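Local coordinates for capsid protein (Penaeus vannamei nodavirus, PDB 5YKZ) that builds the shrimp nodavirus shell, its protruding domain probably pairing with a second copy to form the dimeric surface spikes, at residues 43-47 and 48-52. Numbering follows the deposited sequence.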
ATOM      1  N   PRO B  43      -0.724   1.468   3.378  1.00 12.76           N
ATOM      2  CA  PRO B  43       0.359   0.684   4.000  1.00 12.54           C
ATOM      3  C   PRO B  43       1.536   0.449   3.090  1.00 12.77           C
ATOM      4  O   PRO B  43       1.349   0.359   1.867  1.00 14.12           O
ATOM      5  CB  PRO B  43      -0.340  -0.660   4.313  1.00 13.98           C
ATOM      6  CG  PRO B  43      -1.416  -0.752   3.247  1.00 15.86           C
ATOM      7  CD  PRO B  43      -1.921   0.633   3.066  1.00 13.85           C
ATOM      8  N   ALA B  44       2.693   0.207   3.621  1.00 12.91           N
ATOM      9  CA  ALA B  44       3.895  -0.152   2.868  1.00 12.68           C
ATOM     10  C   ALA B  44       4.927  -0.725   3.789  1.00 12.54           C
ATOM     11  O   ALA B  44       5.007  -0.289   4.990  1.00 14.16           O
ATOM     12  CB  ALA B  44       4.473   1.037   2.121  1.00 14.40           C
ATOM     13  N   PHE B  45       5.832  -1.553   3.299  1.00 12.00           N
ATOM     14  CA  PHE B  45       7.008  -1.935   4.061  1.00 12.02           C
ATOM     15  C   PHE B  45       8.058  -2.436   3.081  1.00 11.89           C
ATOM     16  O   PHE B  45       7.742  -2.824   1.933  1.00 11.90           O
ATOM     17  CB  PHE B  45       6.700  -2.955   5.152  1.00 12.64           C
ATOM     18  CG  PHE B  45       6.079  -4.215   4.631  1.00 11.93           C
ATOM     19  CD1 PHE B  45       6.806  -5.167   3.995  1.00 12.78           C
ATOM     20  CD2 PHE B  45       4.733  -4.415   4.787  1.00 12.37           C
ATOM     21  CE1 PHE B  45       6.160  -6.339   3.498  1.00 12.75           C
ATOM     22  CE2 PHE B  45       4.124  -5.523   4.305  1.00 13.58           C
ATOM     23  CZ  PHE B  45       4.845  -6.469   3.660  1.00 13.82           C
ATOM     24  N   LEU B  46       9.313  -2.441   3.501  1.00 12.64           N
ATOM     25  CA  LEU B  46      10.434  -2.675   2.634  1.00 13.37           C
ATOM     26  C   LEU B  46      11.392  -3.689   3.211  1.00 12.91           C
ATOM     27  O   LEU B  46      11.942  -3.457   4.311  1.00 13.58           O
ATOM     28  CB  LEU B  46      11.146  -1.326   2.373  1.00 14.52           C
ATOM     29  CG  LEU B  46      12.292  -1.377   1.454  1.00 14.88           C
ATOM     30  CD1 LEU B  46      11.980  -1.833   0.048  1.00 16.75           C
ATOM     31  CD2 LEU B  46      12.946  -0.026   1.318  1.00 17.92           C
ATOM     32  N   GLU B  47      11.662  -4.732   2.485  1.00 12.44           N
ATOM     33  CA  GLU B  47      12.768  -5.636   2.788  1.00 12.92           C
ATOM     34  C   GLU B  47      12.713  -6.144   4.203  1.00 13.57           C
ATOM     35  O   GLU B  47      13.749  -6.105   4.931  1.00 14.89           O
ATOM     36  CB  GLU B  47      14.096  -5.024   2.406  1.00 15.04           C
ATOM     37  CG  GLU B  47      14.200  -4.749   0.910  1.00 16.06           C
ATOM     38  CD  GLU B  47      15.269  -3.791   0.469  1.00 20.27           C
ATOM     39  OE1 GLU B  47      15.353  -3.591  -0.790  1.00 23.75           O
ATOM     40  OE2 GLU B  47      15.910  -3.135   1.309  1.00 20.55           O
ATOM     41  N   GLN B  48      11.595  -6.703   4.639  1.00 13.29           N
ATOM     42  CA  GLN B  48      11.407  -7.253   6.005  1.00 12.71           C
ATOM     43  C   GLN B  48      11.518  -8.688   6.038  1.00 13.51           C
ATOM     44  O   GLN B  48      11.032  -9.400   5.165  1.00 14.39           O
ATOM     45  CB  GLN B  48      10.043  -6.780   6.581  1.00 14.00           C
ATOM     46  CG  GLN B  48       9.963  -5.301   6.752  1.00 13.31           C
ATOM     47  CD  GLN B  48      10.984  -4.775   7.679  1.00 13.65           C
ATOM     48  OE1 GLN B  48      10.992  -5.216   8.847  1.00 14.29           O
ATOM     49  NE2 GLN B  48      11.759  -3.884   7.251  1.00 14.61           N
ATOM     50  N   ASN B  49      12.133  -9.219   7.120  1.00 13.52           N
ATOM     51  CA  ASN B  49      12.132 -10.632   7.400  1.00 13.35           C
ATOM     52  C   ASN B  49      11.181 -10.929   8.512  1.00 13.20           C
ATOM     53  O   ASN B  49      11.543 -10.827   9.693  1.00 14.83           O
ATOM     54  CB  ASN B  49      13.521 -11.141   7.749  1.00 14.85           C
ATOM     55  CG  ASN B  49      13.496 -12.574   8.047  1.00 15.38           C
ATOM     56  OD1 ASN B  49      12.546 -13.276   7.867  1.00 16.42           O
ATOM     57  ND2 ASN B  49      14.689 -13.091   8.442  1.00 20.66           N
ATOM     58  N   PHE B  50       9.927 -11.233   8.166  1.00 13.57           N
ATOM     59  CA  PHE B  50       8.886 -11.529   9.155  1.00 14.64           C
ATOM     60  C   PHE B  50       9.050 -12.898   9.728  1.00 14.50           C
ATOM     61  O   PHE B  50       8.240 -13.222  10.608  1.00 16.45           O
ATOM     62  CB  PHE B  50       7.480 -11.364   8.506  1.00 13.77           C
ATOM     63  CG  PHE B  50       7.175  -9.987   8.040  1.00 13.58           C
ATOM     64  CD1 PHE B  50       6.844  -8.968   8.958  1.00 14.44           C
ATOM     65  CD2 PHE B  50       7.155  -9.626   6.710  1.00 12.88           C
ATOM     66  CE1 PHE B  50       6.518  -7.739   8.536  1.00 13.86           C
ATOM     67  CE2 PHE B  50       6.826  -8.382   6.276  1.00 14.15           C
ATOM     68  CZ  PHE B  50       6.518  -7.416   7.216  1.00 13.68           C
ATOM     69  N   GLN B  51      10.025 -13.677   9.306  1.00 15.92           N
ATOM     70  CA  GLN B  51      10.274 -15.066   9.770  1.00 16.83           C
ATOM     71  C   GLN B  51      11.546 -15.109  10.522  1.00 18.57           C
ATOM     72  O   GLN B  51      12.081 -16.254  10.716  1.00 19.63           O
ATOM     73  CB  GLN B  51      10.276 -16.002   8.581  1.00 21.58           C
ATOM     74  CG  GLN B  51       8.893 -16.031   7.957  1.00 25.39           C
ATOM     75  CD  GLN B  51       8.718 -17.027   6.796  1.00 31.95           C
ATOM     76  OE1 GLN B  51       9.598 -17.815   6.490  1.00 32.57           O
ATOM     77  NE2 GLN B  51       7.611 -16.901   6.102  1.00 34.81           N
ATOM     78  N   SER B  52      12.020 -14.053  11.088  1.00 17.12           N
ATOM     79  CA  SER B  52      13.253 -14.013  11.899  1.00 18.54           C
ATOM     80  C   SER B  52      13.009 -14.733  13.217  1.00 18.12           C
ATOM     81  O   SER B  52      14.011 -15.053  13.901  1.00 21.42           O
ATOM     82  CB  SER B  52      13.708 -12.585  12.123  1.00 19.08           C
ATOM     83  OG  SER B  52      12.653 -11.730  12.490  1.00 17.85           O
TER
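The side-chain amide of Q48 folds back on its own chain: NE2 gives a hydrogen to L46 O at 3.0 Å, nearly straight at 162°. L46 O lies close to the plane of the Q48 amide, whereas NE2 sits above the L46 carbonyl plane. A bend at chi2 (-61°) makes this return possible, and T109 N binds OE1, so both ends of the amide are tied and its rotation is fixed. Round the same corner of the chain F45 and F50 meet edge to face, planes at 85°. The CE2–CZ edge of F50 points into the F45 face; CZ stands over the ring centre, and F50 CE2 comes within 3.5 Å of F45 CE1. Q48 CB rests on one face of F50, 3.5 Å above its plane, toward the rim. Further on, N49 OD1 accepts from Q51 N at 2.9 Å, an Asx turn within the type I turn 49-52. The chain turns a corner at E47, and the segment 48-52 leads on toward strand 58-63. F45 packs on I72 of strand 66-73 and V81 of strand 79-88, while F45 and Q48 pair antiparallel with a strand of the second subunit, carrying the sheet across the dimer interface.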